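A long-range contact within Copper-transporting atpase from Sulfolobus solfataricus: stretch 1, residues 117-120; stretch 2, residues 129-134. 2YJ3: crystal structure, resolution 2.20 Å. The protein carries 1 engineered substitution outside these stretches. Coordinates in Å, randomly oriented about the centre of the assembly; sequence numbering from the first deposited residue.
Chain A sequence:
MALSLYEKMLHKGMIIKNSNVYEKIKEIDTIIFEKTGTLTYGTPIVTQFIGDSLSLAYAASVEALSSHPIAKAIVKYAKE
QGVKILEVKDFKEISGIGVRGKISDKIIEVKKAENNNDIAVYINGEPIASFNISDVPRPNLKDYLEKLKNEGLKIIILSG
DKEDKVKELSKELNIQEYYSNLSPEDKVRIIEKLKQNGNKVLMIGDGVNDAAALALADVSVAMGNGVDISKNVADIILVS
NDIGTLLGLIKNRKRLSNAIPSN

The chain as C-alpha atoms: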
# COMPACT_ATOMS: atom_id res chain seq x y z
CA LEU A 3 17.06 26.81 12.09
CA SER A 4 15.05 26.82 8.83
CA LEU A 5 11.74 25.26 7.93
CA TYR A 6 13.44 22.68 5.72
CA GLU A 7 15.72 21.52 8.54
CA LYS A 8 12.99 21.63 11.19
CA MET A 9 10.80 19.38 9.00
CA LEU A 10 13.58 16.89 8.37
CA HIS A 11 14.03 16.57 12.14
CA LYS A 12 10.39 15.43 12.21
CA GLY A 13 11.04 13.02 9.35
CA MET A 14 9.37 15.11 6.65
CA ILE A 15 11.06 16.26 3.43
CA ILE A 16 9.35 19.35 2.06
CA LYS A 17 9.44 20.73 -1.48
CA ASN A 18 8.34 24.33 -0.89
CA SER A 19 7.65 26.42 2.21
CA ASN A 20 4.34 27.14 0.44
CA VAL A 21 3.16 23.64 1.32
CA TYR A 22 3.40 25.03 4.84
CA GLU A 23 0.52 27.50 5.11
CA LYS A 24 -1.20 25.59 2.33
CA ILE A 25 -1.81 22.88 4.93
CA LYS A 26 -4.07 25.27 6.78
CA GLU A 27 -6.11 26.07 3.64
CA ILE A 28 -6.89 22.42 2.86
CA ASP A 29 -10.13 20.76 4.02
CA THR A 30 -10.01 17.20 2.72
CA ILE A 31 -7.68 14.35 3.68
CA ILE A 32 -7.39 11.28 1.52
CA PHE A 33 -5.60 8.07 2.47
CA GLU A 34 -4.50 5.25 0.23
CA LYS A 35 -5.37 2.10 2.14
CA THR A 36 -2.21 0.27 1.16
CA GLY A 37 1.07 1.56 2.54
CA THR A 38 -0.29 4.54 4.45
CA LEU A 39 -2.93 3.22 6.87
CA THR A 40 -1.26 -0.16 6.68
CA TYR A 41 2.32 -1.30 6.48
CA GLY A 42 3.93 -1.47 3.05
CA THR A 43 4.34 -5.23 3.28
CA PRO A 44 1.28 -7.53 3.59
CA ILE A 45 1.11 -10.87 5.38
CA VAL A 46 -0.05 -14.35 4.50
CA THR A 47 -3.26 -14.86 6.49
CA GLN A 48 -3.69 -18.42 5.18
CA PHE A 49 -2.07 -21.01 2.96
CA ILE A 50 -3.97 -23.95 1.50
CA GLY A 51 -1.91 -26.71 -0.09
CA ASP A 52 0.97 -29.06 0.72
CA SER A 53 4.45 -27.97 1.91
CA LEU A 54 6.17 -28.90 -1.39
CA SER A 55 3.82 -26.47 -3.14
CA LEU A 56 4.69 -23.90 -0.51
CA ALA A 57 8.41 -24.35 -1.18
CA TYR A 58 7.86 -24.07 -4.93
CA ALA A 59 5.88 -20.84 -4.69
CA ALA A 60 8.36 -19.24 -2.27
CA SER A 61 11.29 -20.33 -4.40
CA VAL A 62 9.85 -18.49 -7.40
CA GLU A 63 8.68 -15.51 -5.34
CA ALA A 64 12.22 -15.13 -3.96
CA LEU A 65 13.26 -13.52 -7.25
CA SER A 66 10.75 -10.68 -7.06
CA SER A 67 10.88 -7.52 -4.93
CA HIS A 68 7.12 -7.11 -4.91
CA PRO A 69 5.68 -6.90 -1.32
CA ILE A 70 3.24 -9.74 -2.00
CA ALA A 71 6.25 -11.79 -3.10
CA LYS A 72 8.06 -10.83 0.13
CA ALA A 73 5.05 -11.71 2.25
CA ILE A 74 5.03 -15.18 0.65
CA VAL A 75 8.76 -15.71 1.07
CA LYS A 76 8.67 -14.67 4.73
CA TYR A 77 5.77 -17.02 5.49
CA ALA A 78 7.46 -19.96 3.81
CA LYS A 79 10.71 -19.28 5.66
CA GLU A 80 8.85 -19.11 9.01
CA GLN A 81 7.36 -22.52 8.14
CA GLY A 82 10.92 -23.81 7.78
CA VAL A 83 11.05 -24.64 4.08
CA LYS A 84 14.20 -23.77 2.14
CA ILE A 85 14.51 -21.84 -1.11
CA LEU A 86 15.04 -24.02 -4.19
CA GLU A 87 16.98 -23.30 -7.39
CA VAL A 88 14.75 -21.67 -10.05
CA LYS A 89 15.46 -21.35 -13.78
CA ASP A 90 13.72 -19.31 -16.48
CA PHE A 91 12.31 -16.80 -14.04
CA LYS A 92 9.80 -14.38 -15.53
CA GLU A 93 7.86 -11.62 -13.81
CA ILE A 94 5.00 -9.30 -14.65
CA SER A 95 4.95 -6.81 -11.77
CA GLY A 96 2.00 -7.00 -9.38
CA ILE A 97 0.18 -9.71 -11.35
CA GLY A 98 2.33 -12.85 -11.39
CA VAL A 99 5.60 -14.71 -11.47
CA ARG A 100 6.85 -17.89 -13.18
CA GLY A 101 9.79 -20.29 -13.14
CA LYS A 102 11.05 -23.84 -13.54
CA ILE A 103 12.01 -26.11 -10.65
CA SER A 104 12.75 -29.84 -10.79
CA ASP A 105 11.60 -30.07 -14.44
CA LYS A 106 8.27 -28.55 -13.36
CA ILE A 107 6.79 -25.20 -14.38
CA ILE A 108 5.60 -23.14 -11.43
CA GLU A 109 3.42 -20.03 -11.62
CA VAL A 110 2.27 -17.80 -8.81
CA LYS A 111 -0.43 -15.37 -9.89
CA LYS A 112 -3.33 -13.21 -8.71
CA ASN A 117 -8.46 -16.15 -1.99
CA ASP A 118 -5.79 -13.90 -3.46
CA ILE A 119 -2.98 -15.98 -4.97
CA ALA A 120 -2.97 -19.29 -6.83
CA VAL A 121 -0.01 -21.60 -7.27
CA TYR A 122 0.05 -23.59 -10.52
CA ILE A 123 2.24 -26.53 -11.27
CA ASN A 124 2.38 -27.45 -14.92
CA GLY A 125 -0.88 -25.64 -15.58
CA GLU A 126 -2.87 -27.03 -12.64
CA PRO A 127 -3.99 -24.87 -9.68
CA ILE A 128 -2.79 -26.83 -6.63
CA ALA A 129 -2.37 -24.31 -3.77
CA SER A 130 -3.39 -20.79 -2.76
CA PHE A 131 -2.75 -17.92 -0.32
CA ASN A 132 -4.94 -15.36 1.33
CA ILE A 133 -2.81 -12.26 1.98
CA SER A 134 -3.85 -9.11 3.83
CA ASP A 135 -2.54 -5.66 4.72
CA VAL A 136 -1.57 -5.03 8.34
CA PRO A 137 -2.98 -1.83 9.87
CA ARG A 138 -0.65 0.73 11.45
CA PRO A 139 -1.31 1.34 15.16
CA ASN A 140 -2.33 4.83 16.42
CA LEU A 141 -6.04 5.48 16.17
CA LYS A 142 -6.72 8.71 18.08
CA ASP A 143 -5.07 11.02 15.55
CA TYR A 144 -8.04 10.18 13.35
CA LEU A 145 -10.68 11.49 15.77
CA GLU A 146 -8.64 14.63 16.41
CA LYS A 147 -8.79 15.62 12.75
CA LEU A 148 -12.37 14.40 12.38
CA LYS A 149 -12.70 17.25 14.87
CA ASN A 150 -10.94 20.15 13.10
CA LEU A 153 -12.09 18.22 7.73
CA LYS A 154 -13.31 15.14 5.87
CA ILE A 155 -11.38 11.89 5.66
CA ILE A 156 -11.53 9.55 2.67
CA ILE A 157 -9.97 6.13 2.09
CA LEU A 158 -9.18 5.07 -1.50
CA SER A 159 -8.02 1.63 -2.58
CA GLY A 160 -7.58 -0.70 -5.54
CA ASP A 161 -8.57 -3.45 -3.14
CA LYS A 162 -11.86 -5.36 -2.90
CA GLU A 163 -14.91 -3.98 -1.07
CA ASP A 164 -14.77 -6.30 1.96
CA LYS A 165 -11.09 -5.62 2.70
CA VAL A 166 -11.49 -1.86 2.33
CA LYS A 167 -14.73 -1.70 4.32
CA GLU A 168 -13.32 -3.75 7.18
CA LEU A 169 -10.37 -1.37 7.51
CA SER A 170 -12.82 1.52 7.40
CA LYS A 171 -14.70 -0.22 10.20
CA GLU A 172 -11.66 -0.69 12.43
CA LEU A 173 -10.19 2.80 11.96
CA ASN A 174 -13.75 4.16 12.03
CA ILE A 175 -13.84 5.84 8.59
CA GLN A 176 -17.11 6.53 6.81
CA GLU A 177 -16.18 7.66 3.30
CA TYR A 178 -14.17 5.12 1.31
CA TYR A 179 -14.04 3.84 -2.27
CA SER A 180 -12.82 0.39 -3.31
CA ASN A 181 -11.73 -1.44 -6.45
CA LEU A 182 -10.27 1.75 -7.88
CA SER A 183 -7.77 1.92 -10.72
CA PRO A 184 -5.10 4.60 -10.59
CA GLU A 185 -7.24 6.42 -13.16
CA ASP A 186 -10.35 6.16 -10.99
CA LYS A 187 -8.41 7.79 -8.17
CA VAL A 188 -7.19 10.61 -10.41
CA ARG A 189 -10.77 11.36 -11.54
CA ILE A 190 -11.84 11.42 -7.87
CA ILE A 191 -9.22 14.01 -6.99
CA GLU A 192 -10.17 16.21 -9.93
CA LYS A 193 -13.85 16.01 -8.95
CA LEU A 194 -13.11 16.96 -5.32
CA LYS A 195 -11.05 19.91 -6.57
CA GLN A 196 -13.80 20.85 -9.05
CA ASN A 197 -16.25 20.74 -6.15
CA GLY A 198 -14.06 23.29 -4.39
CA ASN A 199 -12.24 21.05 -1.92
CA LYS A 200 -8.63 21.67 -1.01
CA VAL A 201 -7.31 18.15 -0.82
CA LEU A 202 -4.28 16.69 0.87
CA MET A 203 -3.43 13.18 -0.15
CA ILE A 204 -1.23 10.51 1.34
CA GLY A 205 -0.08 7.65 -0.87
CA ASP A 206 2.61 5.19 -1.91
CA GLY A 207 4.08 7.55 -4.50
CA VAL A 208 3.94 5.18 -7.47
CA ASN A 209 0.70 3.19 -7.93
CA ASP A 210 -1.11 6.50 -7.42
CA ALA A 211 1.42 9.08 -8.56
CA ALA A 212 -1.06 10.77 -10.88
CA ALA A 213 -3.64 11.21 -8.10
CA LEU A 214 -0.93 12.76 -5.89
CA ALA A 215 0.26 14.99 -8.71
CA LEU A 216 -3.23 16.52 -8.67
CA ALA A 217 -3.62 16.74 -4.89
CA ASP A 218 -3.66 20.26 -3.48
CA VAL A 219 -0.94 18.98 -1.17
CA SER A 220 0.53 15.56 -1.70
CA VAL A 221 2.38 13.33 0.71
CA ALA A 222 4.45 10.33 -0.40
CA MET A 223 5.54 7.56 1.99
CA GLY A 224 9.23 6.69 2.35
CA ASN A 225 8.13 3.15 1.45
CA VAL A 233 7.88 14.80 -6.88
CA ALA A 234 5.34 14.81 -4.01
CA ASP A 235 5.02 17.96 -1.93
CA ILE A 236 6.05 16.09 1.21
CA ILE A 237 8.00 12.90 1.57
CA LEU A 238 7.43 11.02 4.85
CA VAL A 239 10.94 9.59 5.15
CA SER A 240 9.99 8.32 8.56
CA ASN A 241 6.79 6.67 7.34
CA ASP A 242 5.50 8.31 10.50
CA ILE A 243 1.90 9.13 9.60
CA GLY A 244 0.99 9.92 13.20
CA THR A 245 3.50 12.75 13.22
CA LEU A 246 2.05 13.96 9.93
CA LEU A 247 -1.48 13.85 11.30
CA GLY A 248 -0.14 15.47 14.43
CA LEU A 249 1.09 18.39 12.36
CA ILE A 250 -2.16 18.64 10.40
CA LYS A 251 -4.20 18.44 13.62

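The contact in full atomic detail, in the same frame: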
# COMPACT_ATOMS: atom_id res chain seq x y z
N ASN A 117 -9.90 -16.28 -2.16
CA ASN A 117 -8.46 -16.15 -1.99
C ASN A 117 -7.78 -15.21 -2.99
O ASN A 117 -8.40 -14.70 -3.92
CB ASN A 117 -7.78 -17.52 -1.99
CG ASN A 117 -8.26 -18.40 -3.12
OD1 ASN A 117 -8.70 -19.53 -2.90
ND2 ASN A 117 -8.19 -17.88 -4.35
N ASP A 118 -6.48 -15.00 -2.79
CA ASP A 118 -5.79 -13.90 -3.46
C ASP A 118 -4.67 -14.34 -4.41
O ASP A 118 -4.29 -13.59 -5.31
CB ASP A 118 -5.26 -12.91 -2.40
CG ASP A 118 -6.36 -12.39 -1.48
OD1 ASP A 118 -7.43 -12.00 -2.01
OD2 ASP A 118 -6.18 -12.38 -0.24
N ILE A 119 -4.15 -15.55 -4.22
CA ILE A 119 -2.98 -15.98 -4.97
C ILE A 119 -3.00 -17.47 -5.22
O ILE A 119 -3.08 -18.26 -4.28
CB ILE A 119 -1.67 -15.65 -4.22
CG1 ILE A 119 -1.60 -14.16 -3.87
CG2 ILE A 119 -0.48 -16.03 -5.06
CD1 ILE A 119 -1.05 -13.30 -4.98
N ALA A 120 -2.91 -17.87 -6.48
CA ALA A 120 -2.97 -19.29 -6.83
C ALA A 120 -1.60 -19.78 -7.22
O ALA A 120 -0.82 -19.05 -7.86
CB ALA A 120 -3.98 -19.52 -7.97
N ALA A 129 -2.46 -24.95 -5.08
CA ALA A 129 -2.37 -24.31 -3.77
C ALA A 129 -2.82 -22.87 -3.89
O ALA A 129 -2.98 -22.34 -5.01
CB ALA A 129 -0.93 -24.37 -3.25
N SER A 130 -3.00 -22.20 -2.75
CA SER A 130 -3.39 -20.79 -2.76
C SER A 130 -3.06 -20.08 -1.44
O SER A 130 -2.88 -20.72 -0.40
CB SER A 130 -4.88 -20.65 -3.07
OG SER A 130 -5.64 -21.12 -1.97
N PHE A 131 -2.99 -18.75 -1.50
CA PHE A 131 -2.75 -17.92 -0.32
C PHE A 131 -3.83 -16.88 -0.21
O PHE A 131 -4.27 -16.34 -1.24
CB PHE A 131 -1.45 -17.10 -0.45
CG PHE A 131 -0.21 -17.92 -0.57
CD1 PHE A 131 0.21 -18.40 -1.80
CD2 PHE A 131 0.56 -18.21 0.55
CE1 PHE A 131 1.35 -19.16 -1.91
CE2 PHE A 131 1.72 -18.95 0.45
CZ PHE A 131 2.11 -19.44 -0.77
N ASN A 132 -4.26 -16.61 1.02
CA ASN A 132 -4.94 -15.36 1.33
C ASN A 132 -3.85 -14.45 1.90
O ASN A 132 -3.12 -14.87 2.78
CB ASN A 132 -6.02 -15.59 2.39
CG ASN A 132 -7.42 -15.68 1.80
OD1 ASN A 132 -7.74 -16.59 1.03
ND2 ASN A 132 -8.26 -14.72 2.18
N ILE A 133 -3.73 -13.22 1.40
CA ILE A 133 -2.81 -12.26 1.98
C ILE A 133 -3.57 -10.99 2.34
O ILE A 133 -4.49 -10.59 1.64
CB ILE A 133 -1.63 -11.89 1.04
CG1 ILE A 133 -2.06 -10.85 0.01
CG2 ILE A 133 -1.05 -13.12 0.37
CD1 ILE A 133 -1.92 -9.41 0.49
N SER A 134 -3.18 -10.34 3.43
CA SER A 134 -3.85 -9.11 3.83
C SER A 134 -2.87 -8.04 4.29
O SER A 134 -1.74 -8.33 4.71
CB SER A 134 -4.88 -9.39 4.92
OG SER A 134 -4.24 -9.71 6.14

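How does the contact begin at Asn117? This exposed, poorly ordered residue makes no hydrogen bond to stretch 2 and meets it by packing alone. Its CB points toward the other strand and lies 3.2 Å from OD1 of Asn132, whose CA-to-CB bond runs sideways but whose amide end swings closer. Polar side chains suit this open margin, where water can reach them.

What does Asp118 add? It binds through backbone and side chain together. Its N donates to O of Phe131 at 3.0 Å, while its carboxylate, with chi1 in the m well, reaches along stretch 2 so that OD2 accepts from N of Ile133 at 3.1 Å. A short acidic side chain can thus serve a backbone NH that finds no carbonyl partner in stretch 1.

Where does regular sheet pairing set in? It starts at Ile119, which forms an antiparallel, hydrogen-bonded pair with Phe131. N of Phe131 donates to O of Ile119 at 2.8 Å; the return bond, from N of Ile119 to O of Phe131, is weak at 3.1 Å and 131°, and that carbonyl also serves Asp118. The side chains of Ile119 and Phe131 lie on the same face of the sheet, with CB of Ile119 4.0 Å from CB of Phe131. CG1 of Ile119 lies 4.4 Å from CG2 of Ile133, extending the apolar contact. Large hydrophobic residues fit here, since Ile119 and Phe131 are buried.

How does the pairing continue at Ala120? It faces Ser130 in a non-hydrogen-bonded antiparallel pair, with CA atoms 4.4 Å apart and both side chains on the face opposite Ile119 and Phe131. CA-H...O contacts supplement the pairing: CA of Ser130 approaches O of Ile119 at 3.0 Å, and CA of Ala120 approaches O of Ala129 at 3.6 Å. The serine hydroxyl suits this partly exposed face.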